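Local coordinates for protein ribonucleoside triphosphate reductase (Lactobacillus leichmannii, PDB 1L1L) that reduces ribonucleoside triphosphates to 2'-deoxyribonucleotides, probably by cobalamin-dependent radical chemistry, as an allosterically regulated monomer of the class II ribonucleotide reductases, at residues Q432-L436 with Q437-A441; E710-F713 with S714-S718. One frame throughout, in Å; residues are numbered along the deposited sequence.

Contact 1: Q432-L436 with Q437-A441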
loop_
_atom_site.group_PDB
_atom_site.type_symbol
_atom_site.label_atom_id
_atom_site.label_comp_id
_atom_site.label_asym_id
_atom_site.label_seq_id
_atom_site.Cartn_x
_atom_site.Cartn_y
_atom_site.Cartn_z
ATOM N N GLN A 432 -1.683 -13.478 -23.656
ATOM C CA GLN A 432 -2.657 -12.585 -24.289
ATOM C C GLN A 432 -2.095 -12.012 -25.590
ATOM O O GLN A 432 -2.633 -11.050 -26.139
ATOM C CB GLN A 432 -3.040 -11.438 -23.353
ATOM C CG GLN A 432 -3.962 -11.859 -22.216
ATOM C CD GLN A 432 -5.372 -12.123 -22.691
ATOM O OE1 GLN A 432 -5.579 -12.837 -23.668
ATOM N NE2 GLN A 432 -6.351 -11.550 -22.003
ATOM N N GLY A 433 -0.995 -12.599 -26.055
ATOM C CA GLY A 433 -0.387 -12.174 -27.306
ATOM C C GLY A 433 0.419 -10.891 -27.300
ATOM O O GLY A 433 0.627 -10.274 -28.351
ATOM N N TRP A 434 0.891 -10.477 -26.129
ATOM C CA TRP A 434 1.677 -9.251 -26.061
ATOM C C TRP A 434 3.180 -9.506 -26.084
ATOM O O TRP A 434 3.654 -10.586 -25.722
ATOM C CB TRP A 434 1.342 -8.460 -24.788
ATOM C CG TRP A 434 0.010 -7.764 -24.798
ATOM C CD1 TRP A 434 -1.201 -8.288 -24.433
ATOM C CD2 TRP A 434 -0.238 -6.406 -25.172
ATOM N NE1 TRP A 434 -2.184 -7.336 -24.550
ATOM C CE2 TRP A 434 -1.619 -6.171 -25.003
ATOM C CE3 TRP A 434 0.576 -5.361 -25.636
ATOM C CZ2 TRP A 434 -2.206 -4.934 -25.280
ATOM C CZ3 TRP A 434 -0.008 -4.131 -25.909
ATOM C CH2 TRP A 434 -1.388 -3.929 -25.729
ATOM N N ASP A 435 3.924 -8.505 -26.538
ATOM C CA ASP A 435 5.382 -8.568 -26.533
ATOM C C ASP A 435 5.709 -7.864 -25.214
ATOM O O ASP A 435 5.360 -6.697 -25.044
ATOM C CB ASP A 435 5.965 -7.779 -27.709
ATOM C CG ASP A 435 7.355 -7.215 -27.411
ATOM O OD1 ASP A 435 8.246 -7.983 -26.984
ATOM O OD2 ASP A 435 7.552 -5.998 -27.619
ATOM N N LEU A 436 6.358 -8.570 -24.288
ATOM C CA LEU A 436 6.678 -7.989 -22.979
ATOM C C LEU A 436 7.380 -6.641 -23.042
ATOM O O LEU A 436 7.000 -5.712 -22.335
ATOM C CB LEU A 436 7.498 -8.968 -22.140
ATOM C CG LEU A 436 6.740 -10.229 -21.727
ATOM C CD1 LEU A 436 7.578 -11.008 -20.733
ATOM C CD2 LEU A 436 5.391 -9.863 -21.115
ATOM N N GLN A 437 8.391 -6.527 -23.895
ATOM C CA GLN A 437 9.111 -5.270 -24.035
ATOM C C GLN A 437 8.124 -4.116 -24.245
ATOM O O GLN A 437 8.296 -3.038 -23.677
ATOM C CB GLN A 437 10.099 -5.363 -25.208
ATOM C CG GLN A 437 10.903 -4.093 -25.479
ATOM C CD GLN A 437 10.025 -2.912 -25.872
ATOM O OE1 GLN A 437 9.273 -2.981 -26.849
ATOM N NE2 GLN A 437 10.110 -1.827 -25.104
ATOM N N GLU A 438 7.087 -4.333 -25.052
ATOM C CA GLU A 438 6.097 -3.277 -25.294
ATOM C C GLU A 438 5.171 -3.068 -24.093
ATOM O O GLU A 438 4.675 -1.967 -23.858
ATOM C CB GLU A 438 5.247 -3.591 -26.534
ATOM C CG GLU A 438 3.948 -2.784 -26.594
ATOM C CD GLU A 438 3.188 -2.942 -27.905
ATOM O OE1 GLU A 438 3.174 -4.059 -28.465
ATOM O OE2 GLU A 438 2.591 -1.944 -28.364
ATOM N N VAL A 439 4.933 -4.133 -23.339
ATOM C CA VAL A 439 4.066 -4.038 -22.174
ATOM C C VAL A 439 4.750 -3.161 -21.135
ATOM O O VAL A 439 4.147 -2.233 -20.599
ATOM C CB VAL A 439 3.791 -5.434 -21.576
ATOM C CG1 VAL A 439 3.070 -5.311 -20.232
ATOM C CG2 VAL A 439 2.946 -6.248 -22.548
ATOM N N PHE A 440 6.016 -3.445 -20.864
ATOM C CA PHE A 440 6.738 -2.667 -19.867
ATOM C C PHE A 440 6.941 -1.221 -20.266
ATOM O O PHE A 440 7.092 -0.352 -19.406
ATOM C CB PHE A 440 8.064 -3.342 -19.521
ATOM C CG PHE A 440 7.901 -4.533 -18.619
ATOM C CD1 PHE A 440 7.784 -5.815 -19.145
ATOM C CD2 PHE A 440 7.780 -4.362 -17.238
ATOM C CE1 PHE A 440 7.544 -6.915 -18.316
ATOM C CE2 PHE A 440 7.540 -5.447 -16.407
ATOM C CZ PHE A 440 7.419 -6.734 -16.946
ATOM N N ALA A 441 6.936 -0.945 -21.565
ATOM C CA ALA A 441 7.099 0.427 -22.013
ATOM C C ALA A 441 5.786 1.185 -21.765
ATOM O O ALA A 441 5.792 2.348 -21.367
ATOM C CB ALA A 441 7.491 0.456 -23.509
#

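Contact 2: E710-F713 with S714-S718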
loop_
_atom_site.group_PDB
_atom_site.type_symbol
_atom_site.label_atom_id
_atom_site.label_comp_id
_atom_site.label_asym_id
_atom_site.label_seq_id
_atom_site.Cartn_x
_atom_site.Cartn_y
_atom_site.Cartn_z
ATOM N N GLU A 710 -20.570 -14.156 -13.949
ATOM C CA GLU A 710 -20.709 -12.825 -14.537
ATOM C C GLU A 710 -22.015 -12.694 -15.323
ATOM O O GLU A 710 -22.740 -11.722 -15.164
ATOM C CB GLU A 710 -19.533 -12.504 -15.464
ATOM C CG GLU A 710 -19.663 -11.114 -16.096
ATOM C CD GLU A 710 -18.461 -10.693 -16.939
ATOM O OE1 GLU A 710 -18.502 -9.562 -17.465
ATOM O OE2 GLU A 710 -17.489 -11.470 -17.078
ATOM N N GLU A 711 -22.302 -13.683 -16.166
ATOM C CA GLU A 711 -23.517 -13.685 -16.986
ATOM C C GLU A 711 -24.783 -13.885 -16.165
ATOM O O GLU A 711 -25.800 -13.237 -16.399
ATOM C CB GLU A 711 -23.434 -14.789 -18.043
ATOM C CG GLU A 711 -22.441 -14.511 -19.157
ATOM C CD GLU A 711 -22.253 -15.706 -20.080
ATOM O OE1 GLU A 711 -23.260 -16.358 -20.436
ATOM O OE2 GLU A 711 -21.095 -15.986 -20.462
ATOM N N VAL A 712 -24.726 -14.797 -15.204
ATOM C CA VAL A 712 -25.887 -15.053 -14.377
ATOM C C VAL A 712 -26.231 -13.819 -13.559
ATOM O O VAL A 712 -27.404 -13.494 -13.378
ATOM C CB VAL A 712 -25.630 -16.261 -13.447
ATOM C CG1 VAL A 712 -26.784 -16.433 -12.474
ATOM C CG2 VAL A 712 -25.447 -17.523 -14.290
ATOM N N PHE A 713 -25.209 -13.126 -13.055
ATOM C CA PHE A 713 -25.443 -11.932 -12.250
ATOM C C PHE A 713 -26.154 -10.861 -13.054
ATOM O O PHE A 713 -27.085 -10.222 -12.576
ATOM C CB PHE A 713 -24.125 -11.354 -11.726
ATOM C CG PHE A 713 -24.308 -10.151 -10.851
ATOM C CD1 PHE A 713 -24.817 -10.283 -9.560
ATOM C CD2 PHE A 713 -24.013 -8.879 -11.329
ATOM C CE1 PHE A 713 -25.033 -9.171 -8.760
ATOM C CE2 PHE A 713 -24.226 -7.756 -10.536
ATOM C CZ PHE A 713 -24.738 -7.901 -9.247
ATOM N N SER A 714 -25.693 -10.662 -14.282
ATOM C CA SER A 714 -26.278 -9.649 -15.149
ATOM C C SER A 714 -27.725 -10.016 -15.475
ATOM O O SER A 714 -28.610 -9.158 -15.470
ATOM C CB SER A 714 -25.438 -9.522 -16.423
ATOM O OG SER A 714 -25.998 -8.579 -17.322
ATOM N N GLN A 715 -27.965 -11.296 -15.742
ATOM C CA GLN A 715 -29.314 -11.767 -16.055
ATOM C C GLN A 715 -30.266 -11.533 -14.880
ATOM O O GLN A 715 -31.360 -10.992 -15.057
ATOM C CB GLN A 715 -29.275 -13.258 -16.428
ATOM C CG GLN A 715 -30.621 -13.984 -16.377
ATOM C CD GLN A 715 -30.913 -14.603 -15.014
ATOM O OE1 GLN A 715 -30.087 -15.344 -14.464
ATOM N NE2 GLN A 715 -32.095 -14.312 -14.467
ATOM N N LEU A 716 -29.848 -11.938 -13.683
ATOM C CA LEU A 716 -30.675 -11.756 -12.496
ATOM C C LEU A 716 -30.910 -10.275 -12.247
ATOM O O LEU A 716 -32.039 -9.840 -12.021
ATOM C CB LEU A 716 -29.995 -12.365 -11.262
ATOM C CG LEU A 716 -30.154 -13.863 -10.997
ATOM C CD1 LEU A 716 -29.171 -14.318 -9.929
ATOM C CD2 LEU A 716 -31.585 -14.145 -10.572
ATOM N N ASN A 717 -29.829 -9.507 -12.286
ATOM C CA ASN A 717 -29.903 -8.075 -12.050
ATOM C C ASN A 717 -30.991 -7.463 -12.933
ATOM O O ASN A 717 -31.746 -6.591 -12.498
ATOM C CB ASN A 717 -28.554 -7.436 -12.361
ATOM C CG ASN A 717 -28.224 -6.296 -11.426
ATOM O OD1 ASN A 717 -27.248 -5.571 -11.636
ATOM N ND2 ASN A 717 -29.029 -6.133 -10.381
ATOM N N SER A 718 -31.072 -7.940 -14.170
ATOM C CA SER A 718 -32.063 -7.461 -15.130
ATOM C C SER A 718 -33.493 -7.859 -14.762
ATOM O O SER A 718 -34.403 -7.021 -14.758
ATOM C CB SER A 718 -31.743 -8.009 -16.517
ATOM O OG SER A 718 -30.380 -7.812 -16.834
#

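Contact 1: Q432-L436 with Q437-A441
An aspartate N-cap opens helix 436-450: the carboxylate of D435 turns back to the amides of Q437 and E438 in the first turn. The bonds are divided between its oxygens, OD2 lying 3.1 Å from E438 N and OD1 3.4 Å from Q437 N, both weak and bent. A chi1 of 151° turns CG away from the backbone N and swings the carboxylate to the amides at the start of the helix. The backbone carbonyl of D435 meanwhile takes the first helical bond, from V439 N at 3.1 Å, and L436 O receives F440 N at 2.9 Å in a nearly straight bond.

Before the cap, W434 sets its CB and ring against V439 and E438. Its CB rests 3.5 Å from V439 CG2, the two side chains crossing at about a right angle, while E438 brings its carboxylate to the rim of the indole, CD standing 4.0 Å from CZ3 near the ring plane; E438 OE2 also forms a long, weak ion pair with R84. L88 of helix 72-90 touches both W434 and V439. A Schellman motif with G433 at its C-prime position ends the preceding helix 426-431, so the chain passes from one helix to the next within a few residues. A carboxylate beside the first amides would probably interact favourably with the helix dipole, and E438 N is approached by both D435 OD2 and the D435 carbonyl, each bond weak.

Contact 2: E710-F713 with S714-S718
Successive i to i+4 bonds join E710-F713 to S714-S718 within helix 709-719, close to the end of the modelled chain. Each of the four carbonyls of the first segment has its acceptor role filled: E710 O by S714 N, E711 O by Q715 N, V712 O by L716 N and F713 O by N717 N. The longest is S714 N to E710 O at 3.3 Å. L716 N lies 2.9 Å from V712 O, in a bond nearly straight at the hydrogen (170°). At the start of the helix, E711 N is bonded to N708 OD1.

Side chains make further contacts. Q715, its chain bent at chi2 (-90°), lies beside V712 and points the same way, leaving OE1 4.0 Å from V712 CG1; its NE2 is hydrogen-bonded to D719 OD2, one turn further on. V712 CG1 and L716 CD1 meet at 4.1 Å, the two side chains lying side by side and pointing the same way. Helix 583-589 packs here, A586 touching L716 and F713, and A589 touching V712. F713 is buried, with L583 and K32 also against it, while E710 touches W28 and N717 meets L723 and E724. At S714 O two donors converge from opposite faces of the carbonyl plane: S718 N at 3.0 Å and, on the other face, the hydroxyl S718 OG at 2.6 Å.

Contact 1 comes first along the chain and contact 2 near its modelled C-terminal end, some 270 residues later. Their centres lie about 33 Å apart and their nearest atoms about 12 Å, so they do not touch. They share no helix: 432-441 leads into helix 436-450, which packs on helices 72-90 and 512-536 and on strand 421-424, whereas 710-718 sits on helix 709-719 against helices 583-589 and 27-32. Contact 1 thus caps the start of one helix, and contact 2 spans most of another. Contact 1 is partly buried, while contact 2 lies at the surface, its centre about 33 Å from that of this single-chain enzyme; in both, outward-facing side chains do the packing on neighbouring elements.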